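Long-range contacts in putative isocitrate dehydrogenase, NAD-dependent (Methylococcus capsulatus, PDB 6LKY), which probably catalyses the NAD-dependent oxidative decarboxylation of isocitrate to 2-oxoglutarate with the aid of a bound magnesium ion: residues C64-L69 and S79-L84; P8-G13 and P68-V73; F259-G264 and P277-M282. The protein carries 1 engineered substitution. All coordinates share one frame; numbering follows the deposited sequence.

Contact 1 of 3, residues C64-L69 and S79-L84; sequences CFKGPL and SVNVTL. With NAD (nicotinamide-adenine-dinucleotide), chain C.
K66 and N81 meet beside the carboxamide of NAD, in the NAD pocket of the isocitrate/isopropylmalate dehydrogenase fold. K66 ends strand 63-66, the loop 67-69 follows it, and N81 lies in the first turn of helix 80-87. The polar part comes first. K66 NZ donates to N81 OD1 over 2.8 Å, tilted 33° from the amide plane, and the two side chains cross at about a right angle. The lysine chain bends at chi3 (57°) and chi4 (71°), which curls the ammonium back to its own loop. There NZ also donates to G67 O at 3.0 Å, from above the carbonyl plane. E260 supplies its strongest partner through a salt bridge, so the buried charge has three oxygens around it. The other branch of the N81 amide, ND2, gives a weak bond of 3.3 Å to L69 O. A citrate, probably from the crystallisation liquor, takes a second bond from ND2. The apolar part is carried by the tip of L69. In the conformer described, one of two deposited, L69 CD1 packs against V80 CG1 at 3.7 Å and more loosely on L84 CD2. The helix start is held within its own segment: S79 is the N-cap, and S79 OG accepts from V82 N. NAD comes close to both halves. N81 ND2 lies 3.2 Å from the carboxamide carbon C7N of NAD, too close for easy packing, so the exact pose of that group is doubtful.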
loop_
_atom_site.group_PDB
_atom_site.type_symbol
_atom_site.label_atom_id
_atom_site.label_comp_id
_atom_site.label_asym_id
_atom_site.label_seq_id
_atom_site.Cartn_x
_atom_site.Cartn_y
_atom_site.Cartn_z
ATOM N N CYS A 64 10.764 0.509 26.719
ATOM C CA CYS A 64 9.384 0.077 26.868
ATOM C C CYS A 64 9.117 -1.107 25.952
ATOM O O CYS A 64 9.577 -1.143 24.809
ATOM C CB CYS A 64 8.405 1.228 26.579
ATOM S SG CYS A 64 6.662 0.800 26.774
ATOM N N PHE A 65 8.406 -2.088 26.489
ATOM C CA PHE A 65 7.961 -3.285 25.786
ATOM C C PHE A 65 6.437 -3.218 25.763
ATOM O O PHE A 65 5.801 -3.263 26.822
ATOM C CB PHE A 65 8.468 -4.524 26.515
ATOM C CG PHE A 65 8.456 -5.771 25.698
ATOM C CD1 PHE A 65 8.962 -5.784 24.409
ATOM C CD2 PHE A 65 7.971 -6.952 26.238
ATOM C CE1 PHE A 65 8.961 -6.958 23.669
ATOM C CE2 PHE A 65 7.959 -8.121 25.497
ATOM C CZ PHE A 65 8.454 -8.128 24.220
ATOM N N LYS A 66 5.848 -3.086 24.573
ATOM C CA LYS A 66 4.453 -2.666 24.449
ATOM C C LYS A 66 3.671 -3.643 23.583
ATOM O O LYS A 66 4.006 -3.853 22.416
ATOM C CB LYS A 66 4.353 -1.248 23.869
ATOM C CG LYS A 66 2.930 -0.688 23.878
ATOM C CD LYS A 66 2.739 0.470 22.879
ATOM C CE LYS A 66 3.092 0.070 21.457
ATOM N NZ LYS A 66 2.128 -0.880 20.812
ATOM N N GLY A 67 2.640 -4.254 24.157
ATOM C CA GLY A 67 1.705 -5.039 23.384
ATOM C C GLY A 67 0.851 -4.137 22.507
ATOM O O GLY A 67 0.892 -2.909 22.625
ATOM N N PRO A 68 0.068 -4.726 21.605
ATOM C CA PRO A 68 -0.746 -3.911 20.689
ATOM C C PRO A 68 -1.804 -3.123 21.441
ATOM O O PRO A 68 -2.394 -3.610 22.407
ATOM C CB PRO A 68 -1.389 -4.950 19.767
ATOM C CG PRO A 68 -1.425 -6.223 20.616
ATOM C CD PRO A 68 -0.115 -6.169 21.373
ATOM N N LEU A 69 -2.042 -1.893 20.989
ATOM C CA LEU A 69 -3.025 -1.019 21.612
ATOM C C LEU A 69 -4.144 -0.735 20.621
ATOM O O LEU A 69 -3.880 -0.349 19.477
ATOM C CB LEU A 69 -2.368 0.276 22.093
ATOM C CG LEU A 69 -1.321 0.040 23.189
ATOM C CD1 LEU A 69 -0.715 1.353 23.693
ATOM C CD2 LEU A 69 -1.950 -0.731 24.341
ATOM N N SER A 79 -4.755 7.544 18.598
ATOM C CA SER A 79 -3.895 6.383 18.817
ATOM C C SER A 79 -2.889 6.634 19.934
ATOM O O SER A 79 -2.104 7.585 19.876
ATOM C CB SER A 79 -3.145 6.041 17.523
ATOM O OG SER A 79 -2.141 5.055 17.756
ATOM N N VAL A 80 -2.910 5.764 20.945
ATOM C CA VAL A 80 -1.891 5.825 21.985
ATOM C C VAL A 80 -0.526 5.426 21.428
ATOM O O VAL A 80 0.510 5.916 21.894
ATOM C CB VAL A 80 -2.312 4.942 23.179
ATOM C CG1 VAL A 80 -1.262 5.007 24.295
ATOM C CG2 VAL A 80 -3.689 5.378 23.692
ATOM N N ASN A 81 -0.489 4.547 20.428
ATOM C CA ASN A 81 0.790 4.210 19.805
ATOM C C ASN A 81 1.455 5.453 19.243
ATOM O O ASN A 81 2.648 5.718 19.484
ATOM C CB ASN A 81 0.573 3.166 18.711
ATOM C CG ASN A 81 -0.124 1.921 19.241
ATOM O OD1 ASN A 81 0.393 1.257 20.142
ATOM N ND2 ASN A 81 -1.319 1.626 18.718
ATOM N N VAL A 82 0.663 6.264 18.539
ATOM C CA VAL A 82 1.184 7.464 17.909
ATOM C C VAL A 82 1.550 8.497 18.958
ATOM O O VAL A 82 2.599 9.157 18.861
ATOM C CB VAL A 82 0.159 7.997 16.897
ATOM C CG1 VAL A 82 0.543 9.404 16.438
ATOM C CG2 VAL A 82 0.046 7.008 15.726
ATOM N N THR A 83 0.679 8.673 19.964
ATOM C CA THR A 83 0.967 9.606 21.050
ATOM C C THR A 83 2.274 9.249 21.749
ATOM O O THR A 83 3.088 10.131 22.034
ATOM C CB THR A 83 -0.178 9.635 22.054
ATOM O OG1 THR A 83 -1.353 10.162 21.428
ATOM C CG2 THR A 83 0.179 10.508 23.242
ATOM N N LEU A 84 2.486 7.964 22.044
ATOM C CA LEU A 84 3.744 7.535 22.656
ATOM C C LEU A 84 4.933 7.875 21.759
ATOM O O LEU A 84 5.909 8.485 22.213
ATOM C CB LEU A 84 3.696 6.030 22.943
ATOM C CG LEU A 84 3.506 5.457 24.359
ATOM C CD1 LEU A 84 3.214 6.502 25.422
ATOM C CD2 LEU A 84 2.429 4.404 24.344
HETATM P PA NAD C . -4.871 -6.538 13.360
HETATM O O1A NAD C . -5.291 -6.451 14.807
HETATM O O2A NAD C . -3.378 -6.559 13.234
HETATM O O5B NAD C . -5.563 -7.816 12.689
HETATM C C5B NAD C . -5.377 -8.038 11.294
HETATM C C4B NAD C . -5.493 -9.523 11.015
HETATM O O4B NAD C . -4.261 -10.131 11.452
HETATM C C3B NAD C . -6.641 -10.116 11.823
HETATM O O3B NAD C . -7.354 -11.073 11.054
HETATM C C2B NAD C . -5.934 -10.781 12.994
HETATM O O2B NAD C . -6.633 -11.910 13.540
HETATM C C1B NAD C . -4.560 -11.123 12.434
HETATM N N9A NAD C . -3.684 -11.074 13.596
HETATM C C8A NAD C . -2.790 -9.917 13.787
HETATM N N7A NAD C . -1.997 -10.442 14.915
HETATM C C5A NAD C . -1.586 -11.759 14.440
HETATM C C6A NAD C . -1.370 -12.720 15.596
HETATM N N6A NAD C . -0.120 -12.361 16.285
HETATM N N1A NAD C . -1.246 -14.070 15.026
HETATM C C2A NAD C . -2.457 -14.551 14.332
HETATM N N3A NAD C . -3.438 -13.478 14.148
HETATM C C4A NAD C . -2.800 -12.247 13.688
HETATM O O3 NAD C . -5.369 -5.252 12.539
HETATM P PN NAD C . -6.824 -4.598 12.594
HETATM O O1N NAD C . -7.927 -5.585 12.809
HETATM O O2N NAD C . -6.973 -3.841 11.285
HETATM O O5D NAD C . -6.811 -3.566 13.827
HETATM C C5D NAD C . -7.218 -3.992 15.138
HETATM C C4D NAD C . -6.820 -2.934 16.158
HETATM O O4D NAD C . -5.400 -2.941 16.393
HETATM C C3D NAD C . -7.199 -1.531 15.680
HETATM O O3D NAD C . -7.836 -0.865 16.766
HETATM C C2D NAD C . -5.857 -0.891 15.374
HETATM O O2D NAD C . -5.819 0.517 15.597
HETATM C C1D NAD C . -4.914 -1.587 16.346
HETATM N N1N NAD C . -3.520 -1.400 15.870
HETATM C C2N NAD C . -2.510 -1.659 16.886
HETATM C C3N NAD C . -1.196 -1.210 16.290
HETATM C C7N NAD C . -0.098 -0.976 17.333
HETATM O O7N NAD C . 1.183 -1.376 16.863
HETATM N N7N NAD C . -0.443 -1.579 18.618
HETATM C C4N NAD C . -0.752 -2.036 15.094
HETATM C C5N NAD C . -1.868 -2.236 14.088
HETATM C C6N NAD C . -3.311 -2.099 14.582
#

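Contact 2 of 3, residues P8-G13 and P68-V73; sequences PGDGIG and PLTTPV. With NAD (nicotinamide-adenine-dinucleotide), chain C.
G9 and L69 bring their CA atoms within 5.3 Å where two loops meet, and one backbone hydrogen bond ties the two loops, D10 N to P68 O at 2.8 Å, running nearly along the C=O axis. The loop 8-13 follows strand 2-7 and carries the glycine-rich GDGIG sequence of this dehydrogenase family. D10 to G13 form a type II' turn that leads into helix 13-26. G9, with no side chain, lets its CA come close to P68 O, at 3.5 Å. The P68 ring turns its CD edge to G13 CA, 3.6 Å away. The main side chain is D10. Its CG is anti to the carbonyl carbon (chi1 -64°), which carries the carboxylate across to the second loop. D10 OD2 takes T70 N at 2.8 Å on its anti lone pair, with an N-H...O angle of 162°. The two side chains cross at about a right angle: T70 CB lies 3.5 Å from D10 OD2, while T70 OG1 sits beside D10 CB and bonds to S265. One residue further on, the backbone turns to the cofactor. T71 N donates to the NAD ribose hydroxyl O3D at 3.1 Å, and O3D donates back to T71 O. M40 N and A41 N also bind the D10 carboxylate, at OD2 and OD1. Three backbone N-H groups thus grip one buried acid, an arrangement that would tend to keep it ionised and hold the ribose-binding loop to the loop 8-13.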
loop_
_atom_site.group_PDB
_atom_site.type_symbol
_atom_site.label_atom_id
_atom_site.label_comp_id
_atom_site.label_asym_id
_atom_site.label_seq_id
_atom_site.Cartn_x
_atom_site.Cartn_y
_atom_site.Cartn_z
ATOM N N PRO A 8 0.998 -4.551 28.756
ATOM C CA PRO A 8 0.383 -5.761 28.174
ATOM C C PRO A 8 -0.528 -5.483 26.988
ATOM O O PRO A 8 -0.610 -6.312 26.073
ATOM C CB PRO A 8 -0.399 -6.348 29.359
ATOM C CG PRO A 8 0.300 -5.773 30.582
ATOM C CD PRO A 8 0.657 -4.387 30.178
ATOM N N GLY A 9 -1.252 -4.364 27.002
ATOM C CA GLY A 9 -2.038 -3.967 25.843
ATOM C C GLY A 9 -3.424 -4.588 25.770
ATOM O O GLY A 9 -4.019 -4.982 26.778
ATOM N N ASP A 10 -3.931 -4.689 24.541
ATOM C CA ASP A 10 -5.332 -4.973 24.267
ATOM C C ASP A 10 -5.483 -6.257 23.461
ATOM O O ASP A 10 -4.567 -6.682 22.749
ATOM C CB ASP A 10 -5.978 -3.803 23.505
ATOM C CG ASP A 10 -6.016 -2.530 24.331
ATOM O OD1 ASP A 10 -6.170 -2.639 25.568
ATOM O OD2 ASP A 10 -5.880 -1.428 23.751
ATOM N N GLY A 11 -6.672 -6.853 23.552
ATOM C CA GLY A 11 -6.986 -8.015 22.733
ATOM C C GLY A 11 -6.018 -9.153 23.009
ATOM O O GLY A 11 -5.890 -9.628 24.147
ATOM N N ILE A 12 -5.321 -9.605 21.962
ATOM C CA ILE A 12 -4.331 -10.670 22.116
ATOM C C ILE A 12 -3.069 -10.205 22.829
ATOM O O ILE A 12 -2.201 -11.035 23.134
ATOM C CB ILE A 12 -3.973 -11.284 20.745
ATOM C CG1 ILE A 12 -3.452 -10.204 19.794
ATOM C CG2 ILE A 12 -5.192 -12.015 20.155
ATOM C CD1 ILE A 12 -2.718 -10.759 18.590
ATOM N N GLY A 13 -2.942 -8.905 23.097
ATOM C CA GLY A 13 -1.759 -8.346 23.714
ATOM C C GLY A 13 -1.257 -9.103 24.938
ATOM O O GLY A 13 -0.126 -9.602 24.956
ATOM N N PRO A 68 0.068 -4.726 21.605
ATOM C CA PRO A 68 -0.746 -3.911 20.689
ATOM C C PRO A 68 -1.804 -3.123 21.441
ATOM O O PRO A 68 -2.394 -3.610 22.407
ATOM C CB PRO A 68 -1.389 -4.950 19.767
ATOM C CG PRO A 68 -1.425 -6.223 20.616
ATOM C CD PRO A 68 -0.115 -6.169 21.373
ATOM N N LEU A 69 -2.042 -1.893 20.989
ATOM C CA LEU A 69 -3.025 -1.019 21.612
ATOM C C LEU A 69 -4.144 -0.735 20.621
ATOM O O LEU A 69 -3.880 -0.349 19.477
ATOM C CB LEU A 69 -2.368 0.276 22.093
ATOM C CG LEU A 69 -1.321 0.040 23.189
ATOM C CD1 LEU A 69 -0.715 1.353 23.693
ATOM C CD2 LEU A 69 -1.950 -0.731 24.341
ATOM N N THR A 70 -5.386 -0.947 21.058
ATOM C CA THR A 70 -6.552 -0.657 20.219
ATOM C C THR A 70 -6.708 0.849 20.003
ATOM O O THR A 70 -6.637 1.630 20.957
ATOM C CB THR A 70 -7.812 -1.221 20.887
ATOM O OG1 THR A 70 -7.808 -2.649 20.773
ATOM C CG2 THR A 70 -9.103 -0.635 20.269
ATOM N N THR A 71 -6.931 1.265 18.753
ATOM C CA THR A 71 -7.336 2.634 18.456
ATOM C C THR A 71 -8.725 2.638 17.831
ATOM O O THR A 71 -8.938 1.949 16.825
ATOM C CB THR A 71 -6.324 3.315 17.501
ATOM O OG1 THR A 71 -5.023 3.298 18.101
ATOM C CG2 THR A 71 -6.734 4.772 17.173
ATOM N N PRO A 72 -9.680 3.402 18.367
ATOM C CA PRO A 72 -11.028 3.427 17.774
ATOM C C PRO A 72 -11.052 4.113 16.411
ATOM O O PRO A 72 -10.274 5.031 16.124
ATOM C CB PRO A 72 -11.872 4.201 18.799
ATOM C CG PRO A 72 -10.965 4.503 19.970
ATOM C CD PRO A 72 -9.549 4.280 19.541
ATOM N N VAL A 73 -11.966 3.639 15.568
ATOM C CA VAL A 73 -12.117 4.091 14.192
ATOM C C VAL A 73 -13.206 5.155 14.120
ATOM O O VAL A 73 -14.277 5.007 14.724
ATOM C CB VAL A 73 -12.430 2.908 13.257
ATOM C CG1 VAL A 73 -11.317 1.875 13.333
ATOM C CG2 VAL A 73 -13.746 2.266 13.630
HETATM P PA NAD C . -4.871 -6.538 13.360
HETATM O O1A NAD C . -5.291 -6.451 14.807
HETATM O O2A NAD C . -3.378 -6.559 13.234
HETATM O O5B NAD C . -5.563 -7.816 12.689
HETATM C C5B NAD C . -5.377 -8.038 11.294
HETATM C C4B NAD C . -5.493 -9.523 11.015
HETATM O O4B NAD C . -4.261 -10.131 11.452
HETATM C C3B NAD C . -6.641 -10.116 11.823
HETATM O O3B NAD C . -7.354 -11.073 11.054
HETATM C C2B NAD C . -5.934 -10.781 12.994
HETATM O O2B NAD C . -6.633 -11.910 13.540
HETATM C C1B NAD C . -4.560 -11.123 12.434
HETATM N N9A NAD C . -3.684 -11.074 13.596
HETATM C C8A NAD C . -2.790 -9.917 13.787
HETATM N N7A NAD C . -1.997 -10.442 14.915
HETATM C C5A NAD C . -1.586 -11.759 14.440
HETATM C C6A NAD C . -1.370 -12.720 15.596
HETATM N N6A NAD C . -0.120 -12.361 16.285
HETATM N N1A NAD C . -1.246 -14.070 15.026
HETATM C C2A NAD C . -2.457 -14.551 14.332
HETATM N N3A NAD C . -3.438 -13.478 14.148
HETATM C C4A NAD C . -2.800 -12.247 13.688
HETATM O O3 NAD C . -5.369 -5.252 12.539
HETATM P PN NAD C . -6.824 -4.598 12.594
HETATM O O1N NAD C . -7.927 -5.585 12.809
HETATM O O2N NAD C . -6.973 -3.841 11.285
HETATM O O5D NAD C . -6.811 -3.566 13.827
HETATM C C5D NAD C . -7.218 -3.992 15.138
HETATM C C4D NAD C . -6.820 -2.934 16.158
HETATM O O4D NAD C . -5.400 -2.941 16.393
HETATM C C3D NAD C . -7.199 -1.531 15.680
HETATM O O3D NAD C . -7.836 -0.865 16.766
HETATM C C2D NAD C . -5.857 -0.891 15.374
HETATM O O2D NAD C . -5.819 0.517 15.597
HETATM C C1D NAD C . -4.914 -1.587 16.346
HETATM N N1N NAD C . -3.520 -1.400 15.870
HETATM C C2N NAD C . -2.510 -1.659 16.886
HETATM C C3N NAD C . -1.196 -1.210 16.290
HETATM C C7N NAD C . -0.098 -0.976 17.333
HETATM O O7N NAD C . 1.183 -1.376 16.863
HETATM N N7N NAD C . -0.443 -1.579 18.618
HETATM C C4N NAD C . -0.752 -2.036 15.094
HETATM C C5N NAD C . -1.868 -2.236 14.088
HETATM C C6N NAD C . -3.311 -2.099 14.582
#

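Contact 3 of 3, residues F259-G264 and P277-M282; sequences FEAVHG and PTAMIM. With NAD (nicotinamide-adenine-dinucleotide), chain C.
A261 and A279 press together methyl to methyl, CB to CB at 3.7 Å, and this is the tight part of the contact. Strand 259-261 and helix 278-282 run antiparallel at 166°, with axes only 6.6 Å apart. Small side chains on both sides allow that approach. A279 CB also touches H263 CD2 at 3.7 Å. The imidazole is sandwiched: A261 CB lies over one face, and NAD N7A lies 3.2 Å above the opposite one, offset toward the rim. Its rotation is fixed by H263 ND1, which donates to G264 O at 2.8 Å on an in-plane lone pair. The looser part is at M280. Its chain bends at chi2 and chi3, and the sulfur and CE only graze the strand, with SD 4.0 Å from A261 N. No direct hydrogen bond joins the segments. Instead a water at the imidazole edge bridges them, 3.0 Å from H263 NE2, and accepts from M280 N in the first helical turn. The E260 carboxylate forms salt bridges with K66 and R85. G264 N donates to the NAD phosphate oxygen O2A. The arrangement belongs to the family's NAD pocket, whose HGSAPD loop starts at H263 and meets the adenine and one phosphate.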
loop_
_atom_site.group_PDB
_atom_site.type_symbol
_atom_site.label_atom_id
_atom_site.label_comp_id
_atom_site.label_asym_id
_atom_site.label_seq_id
_atom_site.Cartn_x
_atom_site.Cartn_y
_atom_site.Cartn_z
ATOM N N PHE A 259 9.620 -1.124 21.963
ATOM C CA PHE A 259 9.634 -2.283 21.082
ATOM C C PHE A 259 8.262 -2.941 21.069
ATOM O O PHE A 259 7.595 -3.007 22.107
ATOM C CB PHE A 259 10.749 -3.250 21.509
ATOM C CG PHE A 259 12.096 -2.604 21.485
ATOM C CD1 PHE A 259 12.531 -1.848 22.561
ATOM C CD2 PHE A 259 12.886 -2.671 20.351
ATOM C CE1 PHE A 259 13.751 -1.209 22.523
ATOM C CE2 PHE A 259 14.110 -2.032 20.303
ATOM C CZ PHE A 259 14.542 -1.295 21.380
ATOM N N GLU A 260 7.816 -3.387 19.888
ATOM C CA GLU A 260 6.449 -3.881 19.789
ATOM C C GLU A 260 6.306 -4.814 18.595
ATOM O O GLU A 260 7.124 -4.810 17.676
ATOM C CB GLU A 260 5.457 -2.717 19.640
ATOM C CG GLU A 260 5.711 -1.903 18.355
ATOM C CD GLU A 260 4.716 -0.751 18.144
ATOM O OE1 GLU A 260 3.575 -0.833 18.652
ATOM O OE2 GLU A 260 5.078 0.238 17.463
ATOM N N ALA A 261 5.232 -5.601 18.610
ATOM C CA ALA A 261 4.818 -6.260 17.381
ATOM C C ALA A 261 4.268 -5.228 16.388
ATOM O O ALA A 261 3.822 -4.135 16.755
ATOM C CB ALA A 261 3.773 -7.346 17.663
ATOM N N VAL A 262 4.321 -5.591 15.109
ATOM C CA VAL A 262 3.752 -4.753 14.057
ATOM C C VAL A 262 2.229 -4.841 14.045
ATOM O O VAL A 262 1.541 -3.868 13.697
ATOM C CB VAL A 262 4.373 -5.173 12.709
ATOM C CG1 VAL A 262 3.510 -4.736 11.542
ATOM C CG2 VAL A 262 5.812 -4.649 12.601
ATOM N N HIS A 263 1.679 -5.984 14.442
ATOM C CA HIS A 263 0.255 -6.226 14.314
ATOM C C HIS A 263 -0.517 -5.499 15.409
ATOM O O HIS A 263 0.058 -4.918 16.339
ATOM C CB HIS A 263 -0.032 -7.732 14.337
ATOM C CG HIS A 263 0.348 -8.414 15.619
ATOM N ND1 HIS A 263 -0.280 -8.152 16.823
ATOM C CD2 HIS A 263 1.266 -9.377 15.876
ATOM C CE1 HIS A 263 0.255 -8.906 17.769
ATOM N NE2 HIS A 263 1.190 -9.663 17.220
ATOM N N GLY A 264 -1.841 -5.549 15.294
ATOM C CA GLY A 264 -2.735 -4.946 16.255
ATOM C C GLY A 264 -3.272 -5.912 17.295
ATOM O O GLY A 264 -2.703 -6.977 17.556
ATOM N N PRO A 277 2.693 -15.837 18.803
ATOM C CA PRO A 277 3.485 -14.946 19.654
ATOM C C PRO A 277 4.823 -14.555 19.059
ATOM O O PRO A 277 5.570 -13.807 19.700
ATOM C CB PRO A 277 3.680 -15.795 20.922
ATOM C CG PRO A 277 3.731 -17.208 20.403
ATOM C CD PRO A 277 2.822 -17.253 19.197
ATOM N N THR A 278 5.114 -15.032 17.849
ATOM C CA THR A 278 6.420 -14.814 17.237
ATOM C C THR A 278 6.758 -13.335 17.146
ATOM O O THR A 278 7.874 -12.926 17.483
ATOM C CB THR A 278 6.443 -15.443 15.848
ATOM O OG1 THR A 278 6.128 -16.836 15.957
ATOM C CG2 THR A 278 7.804 -15.244 15.180
ATOM N N ALA A 279 5.813 -12.517 16.668
ATOM C CA ALA A 279 6.086 -11.091 16.495
ATOM C C ALA A 279 6.493 -10.445 17.814
ATOM O O ALA A 279 7.487 -9.710 17.880
ATOM C CB ALA A 279 4.863 -10.388 15.903
ATOM N N MET A 280 5.749 -10.729 18.888
ATOM C CA MET A 280 6.097 -10.157 20.188
ATOM C C MET A 280 7.444 -10.674 20.678
ATOM O O MET A 280 8.243 -9.917 21.249
ATOM C CB MET A 280 5.006 -10.469 21.212
ATOM C CG MET A 280 5.004 -9.489 22.376
ATOM S SD MET A 280 4.410 -7.857 21.851
ATOM C CE MET A 280 5.683 -6.780 22.525
ATOM N N ILE A 281 7.728 -11.955 20.433
ATOM C CA ILE A 281 9.005 -12.524 20.850
ATOM C C ILE A 281 10.163 -11.878 20.084
ATOM O O ILE A 281 11.194 -11.535 20.673
ATOM C CB ILE A 281 8.948 -14.057 20.696
ATOM C CG1 ILE A 281 8.012 -14.637 21.765
ATOM C CG2 ILE A 281 10.305 -14.677 20.863
ATOM C CD1 ILE A 281 7.308 -15.922 21.362
ATOM N N MET A 282 9.988 -11.646 18.773
ATOM C CA MET A 282 11.004 -10.958 17.973
ATOM C C MET A 282 11.171 -9.512 18.416
ATOM O O MET A 282 12.288 -8.977 18.392
ATOM C CB MET A 282 10.650 -11.011 16.484
ATOM C CG MET A 282 10.723 -12.395 15.830
ATOM S SD MET A 282 12.358 -13.185 15.975
ATOM C CE MET A 282 13.291 -12.190 14.799
HETATM P PA NAD C . -4.871 -6.538 13.360
HETATM O O1A NAD C . -5.291 -6.451 14.807
HETATM O O2A NAD C . -3.378 -6.559 13.234
HETATM O O5B NAD C . -5.563 -7.816 12.689
HETATM C C5B NAD C . -5.377 -8.038 11.294
HETATM C C4B NAD C . -5.493 -9.523 11.015
HETATM O O4B NAD C . -4.261 -10.131 11.452
HETATM C C3B NAD C . -6.641 -10.116 11.823
HETATM O O3B NAD C . -7.354 -11.073 11.054
HETATM C C2B NAD C . -5.934 -10.781 12.994
HETATM O O2B NAD C . -6.633 -11.910 13.540
HETATM C C1B NAD C . -4.560 -11.123 12.434
HETATM N N9A NAD C . -3.684 -11.074 13.596
HETATM C C8A NAD C . -2.790 -9.917 13.787
HETATM N N7A NAD C . -1.997 -10.442 14.915
HETATM C C5A NAD C . -1.586 -11.759 14.440
HETATM C C6A NAD C . -1.370 -12.720 15.596
HETATM N N6A NAD C . -0.120 -12.361 16.285
HETATM N N1A NAD C . -1.246 -14.070 15.026
HETATM C C2A NAD C . -2.457 -14.551 14.332
HETATM N N3A NAD C . -3.438 -13.478 14.148
HETATM C C4A NAD C . -2.800 -12.247 13.688
HETATM O O3 NAD C . -5.369 -5.252 12.539
HETATM P PN NAD C . -6.824 -4.598 12.594
HETATM O O1N NAD C . -7.927 -5.585 12.809
HETATM O O2N NAD C . -6.973 -3.841 11.285
HETATM O O5D NAD C . -6.811 -3.566 13.827
HETATM C C5D NAD C . -7.218 -3.992 15.138
HETATM C C4D NAD C . -6.820 -2.934 16.158
HETATM O O4D NAD C . -5.400 -2.941 16.393
HETATM C C3D NAD C . -7.199 -1.531 15.680
HETATM O O3D NAD C . -7.836 -0.865 16.766
HETATM C C2D NAD C . -5.857 -0.891 15.374
HETATM O O2D NAD C . -5.819 0.517 15.597
HETATM C C1D NAD C . -4.914 -1.587 16.346
HETATM N N1N NAD C . -3.520 -1.400 15.870
HETATM C C2N NAD C . -2.510 -1.659 16.886
HETATM C C3N NAD C . -1.196 -1.210 16.290
HETATM C C7N NAD C . -0.098 -0.976 17.333
HETATM O O7N NAD C . 1.183 -1.376 16.863
HETATM N N7N NAD C . -0.443 -1.579 18.618
HETATM C C4N NAD C . -0.752 -2.036 15.094
HETATM C C5N NAD C . -1.868 -2.236 14.088
HETATM C C6N NAD C . -3.311 -2.099 14.582
HETATM O O HOH W 1 2.984 -11.710 18.590
#

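Overall arrangement
All three contacts line the pocket of one NAD molecule in a single buried region. Contacts 1 and 2 share P68 and L69, and their centres lie about 9 Å apart. Contact 3 is about 12 Å from each, centre to centre. Contact 1 takes the nicotinamide end, contact 2 the nicotinamide ribose, and contact 3 a phosphate and the adenine. Strands 63-66 and 257-261 are neighbours in the main sheet, so contacts 1 and 3 are joined by backbone bonds and by the salt bridge K66 NZ to E260 OE1, 2.6 Å. Contact 2 meets contact 3 where I12 CD1 packs 3.6 Å from H263 CE1. N176 of the second subunit also bonds NAD.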